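PDB 4LQ8: Sca-family protein from Rickettsia rickettsii, which probably acts in cell adhesion as surface cell antigen 4 (Sca4), of which this chain is the N-terminal head region. Local coordinates for residues 255-260 with 277-282; 222-227 with 239-244; 83-88 with 129-134; 75-80 with 143-148. All coordinates share one frame; numbering follows the deposited sequence.

How the contacts relate
From the N terminus, helix 64-90 opens contact 4 with residues 75-80 and then contact 3 with residues 83-88. Contact 3 closes first, at 129-134. Contact 4 closes at 143-148, so the loop of contact 3 lies within that of contact 4. The two tie together three helices of the helical part. The beta part follows in series. Contact 2 joins 222-227 to 239-244 and packs two sheets together. Contact 1 then joins 255-260 to 277-282 in the larger sheet, where strands 236-245 and 258-265 are neighbours. Contact 1 also touches the helical part: S278 and K280 bond Q77 and E145 of contact 4, and P281 packs on L132 of contact 3.

Contact 1: 255-260 with 277-282; sequences KAVYFT and SSPKPL
Backbone bonds come first. T260 and S277 form an antiparallel hydrogen-bonded pair at the open end of the hairpin of strands 258-265 and 271-277. T260 N gives a nearly straight bond to S277 O (2.9 Å, 169°). S277 N returns one to T260 O at 3.1 Å. Both donors stand above the carbonyl planes. Next to the pair, S278 CA points its hydrogen at Y258 O, 3.5 Å away.

The hydroxyls make a second set. In both residues of the pair the oxygen is tucked between N and C of its own backbone (chi1 76° in T260, 88° in S277). This brings T260 OG1 to 2.7 Å from S277 OG, and either could donate. S278 OG accepts from K280 NZ at 2.7 Å and donates to P279 O at 2.9 Å, which braces residues 278-280.

The apolar part lies where the chains separate. P279 CG presses on V257 CB at 3.5 Å, crossing obliquely. S278 CB lies at the edge of the F259 ring.

Y149 of helix 135-155 bonds S277 OG. I146 of that helix touches V257 and E145 touches P279, while I295 of strand 292-297 packs on both V257 and P279.

Contact 2: 222-227 with 239-244; sequences REIDFP and LSMVAL
Strands 222-224 and 239-242 run antiparallel at 171° with axes 10.0 Å apart, so side chains rather than backbone bonds join them. The six-stranded antiparallel sheet holding strand 215-224 here packs face to face on the mixed sheet holding strand 236-245. Beside the contact, the I224 backbone bonds A305, just after strand 300-304.

M241 bends at chi2 (-61°), bringing its CG 3.7 Å from I224 CD1. F226 and M241 reach toward each other, the ring edge at CZ meeting M241 CG at 3.8 Å. L239 CD1 lies in the plane of the F226 ring, at its edge, 3.8 Å from F226 CD1. I224 packs on both flat groups: CG2 over the centre of the F226 ring, CD1 over one face of the R222 guanidinium, toward its rim.

L244 CD1 touches the extended R222 chain at CG, 3.7 Å away, crossing it at about a right angle. E198 and D32 form salt bridges with R222 NH1, which probably balance the buried charge. R222 NH2 donates to V242 O at 2.8 Å, in the carbonyl plane and on a lone pair. A water accepts from R222 NE at 2.9 Å and donates to the same V242 O at 3.1 Å.

Contact 3: 83-88 with 129-134; sequences EQILKD and DKALEK
Within segments 83-88 and 129-134 the backbones come nearest at I85 and A131, whose CA atoms are 5.5 Å apart. A131 CB points into helix 64-90 and is held between two side chains. I85 CG1 lies 3.6 Å from A131 CB, and Q84 CG lies 3.7 Å from the same methyl. Q84 has CG anti to its backbone N (chi1 -175°) and then bends at chi2. This carries its amide obliquely across K134, with Q84 NE2 3.7 Å from K134 CG. Q84, I85 and A131 are buried, and F127, I128 and I105 pack further on I85.

The other side is polar and more open. D88 and K134 meet tip to tip, both partly exposed. K134 bends at chi2 and chi4 to bring NZ 2.9 Å from D88 OD2, a salt bridge entered from above the carboxylate plane. K134 NZ also donates to K130 O at 2.8 Å. The lysine thus links D88 to the backbone carbonyl four residues back. Q84 NE2 holds the second carboxylate oxygen, D88 OD1, at 2.8 Å. The bond lies in the amide plane of Q84 but meets D88 OD1 from above the carboxylate plane, which probably limits rotation of the amide. K130 turns its exposed chain away. This is a helix-helix contact of the helical part, close at A131 and bordered by a salt bridge from K134, the N-cap residue of helix 135-155.

Contact 4: 75-80 with 143-148; sequences QPQKDN and SIEIAG
This contact belongs to the helical bundle of the head region, where helices 64-90 and 135-155 pack antiparallel. Their short segments run at 166°, with axes 10.5 Å apart. Helix 64-90 is kinked here, because the N of P76 makes no bond to the preceding turn.

I144 reaches from helix 135-155 toward helix 64-90. Its CG1 is tucked between N and C of its own backbone (chi1 65°). I144 CD1 then lies 3.9 Å from P76 CB and 4.0 Å from Q77 CG. N80 approaches I144 tip to tip, with N80 ND2 4.1 Å from I144 CG1. The same N80 ND2 gives a weak hydrogen bond to P76 O at 2.8 Å.

Deeper in, two buried polar chains meet. Q77 and E145 are both extended beyond CG and cross at about a right angle, with amide and carboxylate planes nearly perpendicular. Outside partners pin the pair to the neighbouring loop and sheet: S278 O accepts from Q77 NE2, K280 N donates to E145 OE2, and H297 bonds E145 OE1. These bonds would be expected to stabilise a charged carboxylate. Between the helices themselves, Q77 NE2 donates to the anti lone pair of E145 OE2 at 2.8 Å (145°).

Contact 1: 255-260 with 277-282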
loop_
_atom_site.group_PDB
_atom_site.type_symbol
_atom_site.label_atom_id
_atom_site.label_comp_id
_atom_site.label_asym_id
_atom_site.label_seq_id
_atom_site.Cartn_x
_atom_site.Cartn_y
_atom_site.Cartn_z
ATOM N N LYS A 255 -6.017 13.206 -7.541
ATOM C CA LYS A 255 -6.481 12.679 -6.252
ATOM C C LYS A 255 -6.102 11.209 -6.038
ATOM O O LYS A 255 -6.372 10.652 -4.973
ATOM C CB LYS A 255 -8.014 12.812 -6.160
ATOM C CG LYS A 255 -8.506 14.248 -6.059
ATOM C CD LYS A 255 -10.009 14.296 -5.832
ATOM C CE LYS A 255 -10.559 15.704 -5.803
ATOM N NZ LYS A 255 -10.177 16.434 -4.562
ATOM N N ALA A 256 -5.497 10.587 -7.052
ATOM C CA ALA A 256 -5.178 9.164 -7.088
ATOM C C ALA A 256 -4.122 8.688 -6.118
ATOM O O ALA A 256 -3.028 9.233 -6.061
ATOM C CB ALA A 256 -4.784 8.755 -8.486
ATOM N N VAL A 257 -4.452 7.630 -5.392
ATOM C CA VAL A 257 -3.532 6.898 -4.513
ATOM C C VAL A 257 -3.570 5.450 -4.971
ATOM O O VAL A 257 -4.478 5.075 -5.710
ATOM C CB VAL A 257 -3.768 7.087 -3.010
ATOM C CG1 VAL A 257 -3.282 8.465 -2.572
ATOM C CG2 VAL A 257 -5.229 6.847 -2.638
ATOM N N TYR A 258 -2.574 4.659 -4.587
ATOM C CA TYR A 258 -2.381 3.305 -5.096
ATOM C C TYR A 258 -1.969 2.292 -4.048
ATOM O O TYR A 258 -1.436 2.640 -2.993
ATOM C CB TYR A 258 -1.227 3.345 -6.142
ATOM C CG TYR A 258 -1.464 4.284 -7.309
ATOM C CD1 TYR A 258 -1.220 5.651 -7.195
ATOM C CD2 TYR A 258 -1.920 3.808 -8.531
ATOM C CE1 TYR A 258 -1.518 6.532 -8.236
ATOM C CE2 TYR A 258 -2.175 4.673 -9.599
ATOM C CZ TYR A 258 -1.985 6.034 -9.438
ATOM O OH TYR A 258 -2.215 6.893 -10.472
ATOM N N PHE A 259 -2.208 1.017 -4.376
ATOM C CA PHE A 259 -1.668 -0.109 -3.658
ATOM C C PHE A 259 -0.536 -0.573 -4.577
ATOM O O PHE A 259 -0.780 -0.799 -5.763
ATOM C CB PHE A 259 -2.690 -1.231 -3.428
ATOM C CG PHE A 259 -2.040 -2.396 -2.712
ATOM C CD1 PHE A 259 -1.754 -2.328 -1.350
ATOM C CD2 PHE A 259 -1.681 -3.551 -3.408
ATOM C CE1 PHE A 259 -1.108 -3.388 -0.701
ATOM C CE2 PHE A 259 -1.048 -4.617 -2.750
ATOM C CZ PHE A 259 -0.764 -4.523 -1.405
ATOM N N THR A 260 0.706 -0.626 -4.072
ATOM C CA THR A 260 1.828 -1.043 -4.905
ATOM C C THR A 260 2.424 -2.329 -4.377
ATOM O O THR A 260 2.314 -2.598 -3.190
ATOM C CB THR A 260 2.876 0.092 -5.116
ATOM O OG1 THR A 260 3.657 0.245 -3.935
ATOM C CG2 THR A 260 2.240 1.450 -5.549
ATOM N N SER A 277 3.216 -1.090 -0.649
ATOM C CA SER A 277 2.901 0.220 -0.076
ATOM C C SER A 277 1.448 0.528 -0.311
ATOM O O SER A 277 0.826 -0.029 -1.219
ATOM C CB SER A 277 3.789 1.328 -0.651
ATOM O OG SER A 277 3.271 1.900 -1.842
ATOM N N SER A 278 0.933 1.475 0.463
ATOM C CA SER A 278 -0.419 1.982 0.315
ATOM C C SER A 278 -0.542 3.265 1.108
ATOM O O SER A 278 0.289 3.505 1.993
ATOM C CB SER A 278 -1.427 0.949 0.821
ATOM O OG SER A 278 -1.550 0.966 2.232
ATOM N N PRO A 279 -1.614 4.064 0.889
ATOM C CA PRO A 279 -1.900 5.162 1.830
ATOM C C PRO A 279 -2.109 4.573 3.239
ATOM O O PRO A 279 -2.582 3.430 3.363
ATOM C CB PRO A 279 -3.230 5.747 1.318
ATOM C CG PRO A 279 -3.383 5.224 -0.028
ATOM C CD PRO A 279 -2.707 3.913 -0.089
ATOM N N LYS A 280 -1.749 5.336 4.285
ATOM C CA LYS A 280 -1.846 4.894 5.676
ATOM C C LYS A 280 -2.610 5.908 6.554
ATOM O O LYS A 280 -2.536 7.096 6.271
ATOM C CB LYS A 280 -0.429 4.621 6.290
ATOM C CG LYS A 280 0.321 3.417 5.693
ATOM C CD LYS A 280 -0.432 2.081 5.864
ATOM C CE LYS A 280 0.387 0.861 5.514
ATOM N NZ LYS A 280 0.467 0.632 4.049
ATOM N N PRO A 281 -3.290 5.484 7.647
ATOM C CA PRO A 281 -3.501 4.085 8.078
ATOM C C PRO A 281 -4.456 3.377 7.092
ATOM O O PRO A 281 -5.345 4.003 6.518
ATOM C CB PRO A 281 -4.118 4.250 9.484
ATOM C CG PRO A 281 -4.880 5.530 9.391
ATOM C CD PRO A 281 -4.024 6.428 8.519
ATOM N N LEU A 282 -4.238 2.097 6.871
ATOM C CA LEU A 282 -5.093 1.303 5.989
ATOM C C LEU A 282 -6.276 0.717 6.800
ATOM O O LEU A 282 -6.069 0.229 7.905
ATOM C CB LEU A 282 -4.246 0.169 5.369
ATOM C CG LEU A 282 -4.870 -0.637 4.235
ATOM C CD1 LEU A 282 -5.218 0.258 3.038
ATOM C CD2 LEU A 282 -3.927 -1.715 3.779
#

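Contact 2: 222-227 with 239-244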
loop_
_atom_site.group_PDB
_atom_site.type_symbol
_atom_site.label_atom_id
_atom_site.label_comp_id
_atom_site.label_asym_id
_atom_site.label_seq_id
_atom_site.Cartn_x
_atom_site.Cartn_y
_atom_site.Cartn_z
ATOM N N ARG A 222 -13.019 -3.930 -6.252
ATOM C CA ARG A 222 -12.313 -5.021 -6.912
ATOM C C ARG A 222 -11.252 -5.581 -5.982
ATOM O O ARG A 222 -10.821 -4.923 -5.019
ATOM C CB ARG A 222 -11.682 -4.567 -8.245
ATOM C CG ARG A 222 -10.531 -3.562 -8.001
ATOM C CD ARG A 222 -9.772 -3.218 -9.246
ATOM N NE ARG A 222 -8.808 -2.146 -8.976
ATOM C CZ ARG A 222 -7.870 -1.781 -9.833
ATOM N NH1 ARG A 222 -7.733 -2.423 -10.989
ATOM N NH2 ARG A 222 -7.052 -0.783 -9.541
ATOM N N GLU A 223 -10.817 -6.783 -6.281
ATOM C CA GLU A 223 -9.714 -7.389 -5.551
ATOM C C GLU A 223 -8.806 -8.084 -6.544
ATOM O O GLU A 223 -9.283 -8.770 -7.449
ATOM C CB GLU A 223 -10.197 -8.339 -4.434
ATOM C CG GLU A 223 -11.081 -9.470 -4.921
ATOM C CD GLU A 223 -11.742 -10.248 -3.805
ATOM O OE1 GLU A 223 -11.438 -11.453 -3.655
ATOM O OE2 GLU A 223 -12.529 -9.640 -3.049
ATOM N N ILE A 224 -7.496 -7.903 -6.377
ATOM C CA ILE A 224 -6.530 -8.559 -7.257
ATOM C C ILE A 224 -5.830 -9.677 -6.496
ATOM O O ILE A 224 -5.428 -9.493 -5.346
ATOM C CB ILE A 224 -5.577 -7.541 -7.936
ATOM C CG1 ILE A 224 -6.382 -6.636 -8.891
ATOM C CG2 ILE A 224 -4.423 -8.263 -8.665
ATOM C CD1 ILE A 224 -5.736 -5.303 -9.220
ATOM N N ASP A 225 -5.722 -10.846 -7.128
ATOM C CA ASP A 225 -5.084 -11.987 -6.498
ATOM C C ASP A 225 -3.552 -11.910 -6.653
ATOM O O ASP A 225 -2.961 -12.668 -7.402
ATOM C CB ASP A 225 -5.676 -13.294 -7.052
ATOM C CG ASP A 225 -5.368 -14.532 -6.226
ATOM O OD1 ASP A 225 -4.995 -14.382 -5.039
ATOM O OD2 ASP A 225 -5.542 -15.652 -6.751
ATOM N N PHE A 226 -2.916 -10.972 -5.950
ATOM C CA PHE A 226 -1.463 -10.764 -6.046
ATOM C C PHE A 226 -0.682 -12.029 -5.688
ATOM O O PHE A 226 -0.991 -12.642 -4.666
ATOM C CB PHE A 226 -1.005 -9.594 -5.168
ATOM C CG PHE A 226 -1.603 -8.252 -5.509
ATOM C CD1 PHE A 226 -1.038 -7.448 -6.506
ATOM C CD2 PHE A 226 -2.711 -7.771 -4.817
ATOM C CE1 PHE A 226 -1.592 -6.201 -6.817
ATOM C CE2 PHE A 226 -3.269 -6.535 -5.136
ATOM C CZ PHE A 226 -2.695 -5.748 -6.119
ATOM N N PRO A 227 0.297 -12.465 -6.522
ATOM C CA PRO A 227 1.049 -13.679 -6.168
ATOM C C PRO A 227 1.977 -13.428 -4.975
ATOM O O PRO A 227 2.405 -12.295 -4.754
ATOM C CB PRO A 227 1.816 -14.019 -7.461
ATOM C CG PRO A 227 1.967 -12.721 -8.162
ATOM C CD PRO A 227 0.800 -11.855 -7.775
ATOM N N LEU A 239 4.012 -3.342 -9.541
ATOM C CA LEU A 239 2.605 -3.119 -9.811
ATOM C C LEU A 239 2.088 -1.952 -9.048
ATOM O O LEU A 239 2.404 -1.800 -7.870
ATOM C CB LEU A 239 1.792 -4.361 -9.416
ATOM C CG LEU A 239 2.229 -5.714 -10.027
ATOM C CD1 LEU A 239 1.412 -6.840 -9.411
ATOM C CD2 LEU A 239 2.096 -5.697 -11.568
ATOM N N SER A 240 1.284 -1.101 -9.712
ATOM C CA SER A 240 0.645 0.074 -9.103
ATOM C C SER A 240 -0.823 0.022 -9.456
ATOM O O SER A 240 -1.177 0.295 -10.590
ATOM C CB SER A 240 1.270 1.374 -9.611
ATOM O OG SER A 240 2.593 1.549 -9.133
ATOM N N MET A 241 -1.669 -0.367 -8.497
ATOM C CA MET A 241 -3.109 -0.509 -8.684
ATOM C C MET A 241 -3.840 0.639 -8.021
ATOM O O MET A 241 -3.743 0.836 -6.809
ATOM C CB MET A 241 -3.591 -1.901 -8.188
ATOM C CG MET A 241 -2.848 -3.082 -8.861
ATOM S SD MET A 241 -3.060 -3.176 -10.674
ATOM C CE MET A 241 -2.121 -4.641 -11.034
ATOM N N VAL A 242 -4.534 1.430 -8.835
ATOM C CA VAL A 242 -5.229 2.626 -8.367
ATOM C C VAL A 242 -6.421 2.282 -7.427
ATOM O O VAL A 242 -7.098 1.253 -7.583
ATOM C CB VAL A 242 -5.628 3.553 -9.558
ATOM C CG1 VAL A 242 -6.816 2.984 -10.358
ATOM C CG2 VAL A 242 -5.911 4.981 -9.083
ATOM N N ALA A 243 -6.647 3.160 -6.454
ATOM C CA ALA A 243 -7.768 3.089 -5.522
ATOM C C ALA A 243 -9.043 3.351 -6.326
ATOM O O ALA A 243 -8.991 4.080 -7.318
ATOM C CB ALA A 243 -7.606 4.171 -4.465
ATOM N N LEU A 244 -10.166 2.746 -5.938
ATOM C CA LEU A 244 -11.421 2.990 -6.650
ATOM C C LEU A 244 -12.341 3.778 -5.751
ATOM O O LEU A 244 -12.356 3.546 -4.536
ATOM C CB LEU A 244 -12.127 1.677 -7.049
ATOM C CG LEU A 244 -11.490 0.824 -8.143
ATOM C CD1 LEU A 244 -12.356 -0.385 -8.440
ATOM C CD2 LEU A 244 -11.262 1.618 -9.438
HETATM O O HOH W 1 -8.933 -0.912 -6.356
#

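Contact 3: 83-88 with 129-134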
loop_
_atom_site.group_PDB
_atom_site.type_symbol
_atom_site.label_atom_id
_atom_site.label_comp_id
_atom_site.label_asym_id
_atom_site.label_seq_id
_atom_site.Cartn_x
_atom_site.Cartn_y
_atom_site.Cartn_z
ATOM N N GLU A 83 6.977 11.841 14.280
ATOM C CA GLU A 83 6.856 13.248 14.655
ATOM C C GLU A 83 5.581 13.456 15.472
ATOM O O GLU A 83 5.638 14.115 16.508
ATOM C CB GLU A 83 6.839 14.155 13.417
ATOM C CG GLU A 83 8.233 14.491 12.926
ATOM C CD GLU A 83 9.085 15.209 13.950
ATOM O OE1 GLU A 83 8.585 16.187 14.553
ATOM O OE2 GLU A 83 10.206 14.724 14.230
ATOM N N GLN A 84 4.449 12.845 15.027
ATOM C CA GLN A 84 3.173 12.933 15.727
ATOM C C GLN A 84 3.258 12.260 17.100
ATOM O O GLN A 84 2.776 12.838 18.068
ATOM C CB GLN A 84 2.002 12.376 14.886
ATOM C CG GLN A 84 0.628 12.587 15.559
ATOM C CD GLN A 84 0.247 14.039 15.694
ATOM O OE1 GLN A 84 0.122 14.758 14.706
ATOM N NE2 GLN A 84 0.058 14.507 16.917
ATOM N N ILE A 85 3.899 11.066 17.188
ATOM C CA ILE A 85 4.075 10.359 18.461
ATOM C C ILE A 85 4.887 11.258 19.413
ATOM O O ILE A 85 4.482 11.434 20.564
ATOM C CB ILE A 85 4.722 8.950 18.284
ATOM C CG1 ILE A 85 3.798 8.006 17.467
ATOM C CG2 ILE A 85 5.073 8.334 19.673
ATOM C CD1 ILE A 85 4.414 6.646 17.017
ATOM N N LEU A 86 6.003 11.856 18.915
ATOM C CA LEU A 86 6.835 12.756 19.739
ATOM C C LEU A 86 6.041 13.947 20.246
ATOM O O LEU A 86 6.231 14.344 21.397
ATOM C CB LEU A 86 8.113 13.213 19.018
ATOM C CG LEU A 86 9.156 12.094 18.711
ATOM C CD1 LEU A 86 10.308 12.659 17.879
ATOM C CD2 LEU A 86 9.708 11.444 19.990
ATOM N N LYS A 87 5.135 14.505 19.411
ATOM C CA LYS A 87 4.280 15.617 19.848
ATOM C C LYS A 87 3.295 15.116 20.911
ATOM O O LYS A 87 3.106 15.789 21.917
ATOM C CB LYS A 87 3.505 16.239 18.667
ATOM C CG LYS A 87 4.365 17.099 17.743
ATOM C CD LYS A 87 3.529 17.675 16.610
ATOM C CE LYS A 87 3.463 16.771 15.406
ATOM N NZ LYS A 87 2.670 17.387 14.320
ATOM N N ASP A 88 2.664 13.947 20.682
ATOM C CA ASP A 88 1.707 13.355 21.619
ATOM C C ASP A 88 2.324 13.106 23.000
ATOM O O ASP A 88 1.641 13.299 24.004
ATOM C CB ASP A 88 1.122 12.051 21.060
ATOM C CG ASP A 88 0.166 12.199 19.884
ATOM O OD1 ASP A 88 -0.128 13.353 19.492
ATOM O OD2 ASP A 88 -0.340 11.162 19.398
ATOM N N ASP A 129 -1.345 3.922 17.446
ATOM C CA ASP A 129 -2.795 4.059 17.254
ATOM C C ASP A 129 -3.321 5.418 17.615
ATOM O O ASP A 129 -4.154 5.934 16.879
ATOM C CB ASP A 129 -3.579 2.961 17.999
ATOM C CG ASP A 129 -3.439 1.584 17.376
ATOM O OD1 ASP A 129 -2.889 1.487 16.249
ATOM O OD2 ASP A 129 -3.847 0.602 18.024
ATOM N N LYS A 130 -2.855 6.004 18.736
ATOM C CA LYS A 130 -3.295 7.345 19.146
ATOM C C LYS A 130 -2.792 8.437 18.184
ATOM O O LYS A 130 -3.487 9.435 17.981
ATOM C CB LYS A 130 -2.890 7.661 20.596
ATOM C CG LYS A 130 -3.790 6.999 21.630
ATOM C CD LYS A 130 -3.270 7.240 23.052
ATOM C CE LYS A 130 -4.141 6.605 24.110
ATOM N NZ LYS A 130 -3.712 6.987 25.480
ATOM N N ALA A 131 -1.585 8.266 17.613
ATOM C CA ALA A 131 -1.041 9.241 16.666
ATOM C C ALA A 131 -1.796 9.156 15.333
ATOM O O ALA A 131 -2.134 10.195 14.767
ATOM C CB ALA A 131 0.446 9.005 16.450
ATOM N N LEU A 132 -2.108 7.928 14.873
ATOM C CA LEU A 132 -2.814 7.645 13.614
ATOM C C LEU A 132 -4.248 8.190 13.541
ATOM O O LEU A 132 -4.761 8.384 12.444
ATOM C CB LEU A 132 -2.801 6.136 13.283
ATOM C CG LEU A 132 -1.489 5.554 12.731
ATOM C CD1 LEU A 132 -1.584 4.046 12.597
ATOM C CD2 LEU A 132 -1.073 6.206 11.402
ATOM N N GLU A 133 -4.880 8.454 14.690
ATOM C CA GLU A 133 -6.227 9.023 14.738
ATOM C C GLU A 133 -6.209 10.561 14.711
ATOM O O GLU A 133 -7.270 11.173 14.752
ATOM C CB GLU A 133 -7.032 8.460 15.939
ATOM C CG GLU A 133 -6.542 8.944 17.293
ATOM C CD GLU A 133 -7.068 8.240 18.530
ATOM O OE1 GLU A 133 -7.397 7.032 18.445
ATOM O OE2 GLU A 133 -7.090 8.885 19.603
ATOM N N LYS A 134 -5.018 11.194 14.635
ATOM C CA LYS A 134 -4.943 12.652 14.587
ATOM C C LYS A 134 -5.180 13.131 13.149
ATOM O O LYS A 134 -4.437 12.725 12.241
ATOM C CB LYS A 134 -3.612 13.212 15.147
ATOM C CG LYS A 134 -3.241 12.770 16.570
ATOM C CD LYS A 134 -4.000 13.535 17.651
ATOM C CE LYS A 134 -3.462 13.320 19.057
ATOM N NZ LYS A 134 -3.147 11.887 19.349
#

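Contact 4: 75-80 with 143-148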
loop_
_atom_site.group_PDB
_atom_site.type_symbol
_atom_site.label_atom_id
_atom_site.label_comp_id
_atom_site.label_asym_id
_atom_site.label_seq_id
_atom_site.Cartn_x
_atom_site.Cartn_y
_atom_site.Cartn_z
ATOM N N GLN A 75 9.164 5.339 4.158
ATOM C CA GLN A 75 9.935 6.102 5.152
ATOM C C GLN A 75 9.233 7.417 5.534
ATOM O O GLN A 75 9.036 7.613 6.728
ATOM C CB GLN A 75 11.406 6.313 4.715
ATOM C CG GLN A 75 12.321 6.858 5.833
ATOM C CD GLN A 75 12.429 5.901 6.982
ATOM O OE1 GLN A 75 12.720 4.707 6.811
ATOM N NE2 GLN A 75 12.131 6.383 8.172
ATOM N N PRO A 76 8.744 8.273 4.607
ATOM C CA PRO A 76 8.041 9.503 5.052
ATOM C C PRO A 76 6.778 9.251 5.876
ATOM O O PRO A 76 6.471 10.055 6.759
ATOM C CB PRO A 76 7.719 10.234 3.730
ATOM C CG PRO A 76 8.728 9.739 2.778
ATOM C CD PRO A 76 8.890 8.278 3.135
ATOM N N GLN A 77 6.044 8.154 5.611
ATOM C CA GLN A 77 4.854 7.821 6.400
ATOM C C GLN A 77 5.273 7.568 7.845
ATOM O O GLN A 77 4.645 8.095 8.767
ATOM C CB GLN A 77 4.113 6.604 5.848
ATOM C CG GLN A 77 3.324 6.898 4.584
ATOM C CD GLN A 77 2.766 5.624 3.998
ATOM O OE1 GLN A 77 3.322 4.520 4.145
ATOM N NE2 GLN A 77 1.658 5.752 3.322
ATOM N N LYS A 78 6.350 6.777 8.028
ATOM C CA LYS A 78 6.965 6.485 9.322
ATOM C C LYS A 78 7.475 7.757 9.977
ATOM O O LYS A 78 7.266 7.927 11.165
ATOM C CB LYS A 78 8.162 5.530 9.144
ATOM C CG LYS A 78 7.777 4.105 8.813
ATOM C CD LYS A 78 9.029 3.274 8.691
ATOM C CE LYS A 78 8.726 1.839 8.331
ATOM N NZ LYS A 78 9.985 1.083 8.103
ATOM N N ASP A 79 8.124 8.651 9.208
ATOM C CA ASP A 79 8.702 9.895 9.738
ATOM C C ASP A 79 7.642 10.865 10.251
ATOM O O ASP A 79 7.799 11.404 11.349
ATOM C CB ASP A 79 9.619 10.580 8.720
ATOM C CG ASP A 79 10.864 9.797 8.349
ATOM O OD1 ASP A 79 11.216 8.836 9.094
ATOM O OD2 ASP A 79 11.495 10.144 7.321
ATOM N N ASN A 80 6.558 11.073 9.483
ATOM C CA ASN A 80 5.463 11.922 9.941
ATOM C C ASN A 80 4.779 11.299 11.151
ATOM O O ASN A 80 4.453 12.025 12.075
ATOM C CB ASN A 80 4.469 12.216 8.844
ATOM C CG ASN A 80 5.052 13.118 7.812
ATOM O OD1 ASN A 80 5.254 14.297 8.047
ATOM N ND2 ASN A 80 5.313 12.580 6.643
ATOM N N SER A 143 -0.978 14.350 1.693
ATOM C CA SER A 143 -0.258 15.157 0.718
ATOM C C SER A 143 1.044 14.490 0.285
ATOM O O SER A 143 1.374 14.568 -0.884
ATOM C CB SER A 143 -0.023 16.585 1.211
ATOM O OG SER A 143 1.041 16.619 2.142
ATOM N N ILE A 144 1.748 13.790 1.195
ATOM C CA ILE A 144 2.984 13.117 0.787
ATOM C C ILE A 144 2.683 11.867 -0.035
ATOM O O ILE A 144 3.500 11.502 -0.875
ATOM C CB ILE A 144 4.008 12.871 1.933
ATOM C CG1 ILE A 144 3.505 11.900 3.021
ATOM C CG2 ILE A 144 4.401 14.234 2.523
ATOM C CD1 ILE A 144 3.943 10.449 2.905
ATOM N N GLU A 145 1.518 11.233 0.177
ATOM C CA GLU A 145 1.119 10.053 -0.596
ATOM C C GLU A 145 0.803 10.412 -2.045
ATOM O O GLU A 145 1.317 9.750 -2.946
ATOM C CB GLU A 145 -0.069 9.324 0.054
ATOM C CG GLU A 145 0.355 8.447 1.219
ATOM C CD GLU A 145 -0.702 8.259 2.291
ATOM O OE1 GLU A 145 -1.844 8.735 2.105
ATOM O OE2 GLU A 145 -0.392 7.617 3.317
ATOM N N ILE A 146 -0.021 11.459 -2.262
ATOM C CA ILE A 146 -0.408 11.933 -3.590
ATOM C C ILE A 146 0.844 12.389 -4.369
ATOM O O ILE A 146 1.049 11.949 -5.502
ATOM C CB ILE A 146 -1.511 13.036 -3.488
ATOM C CG1 ILE A 146 -2.867 12.420 -3.019
ATOM C CG2 ILE A 146 -1.663 13.831 -4.822
ATOM C CD1 ILE A 146 -3.857 13.430 -2.425
ATOM N N ALA A 147 1.690 13.222 -3.735
ATOM C CA ALA A 147 2.927 13.727 -4.339
ATOM C C ALA A 147 3.934 12.592 -4.548
ATOM O O ALA A 147 4.581 12.553 -5.583
ATOM C CB ALA A 147 3.532 14.822 -3.466
ATOM N N GLY A 148 4.015 11.677 -3.584
ATOM C CA GLY A 148 4.909 10.529 -3.612
ATOM C C GLY A 148 4.631 9.606 -4.777
ATOM O O GLY A 148 5.557 9.288 -5.534
#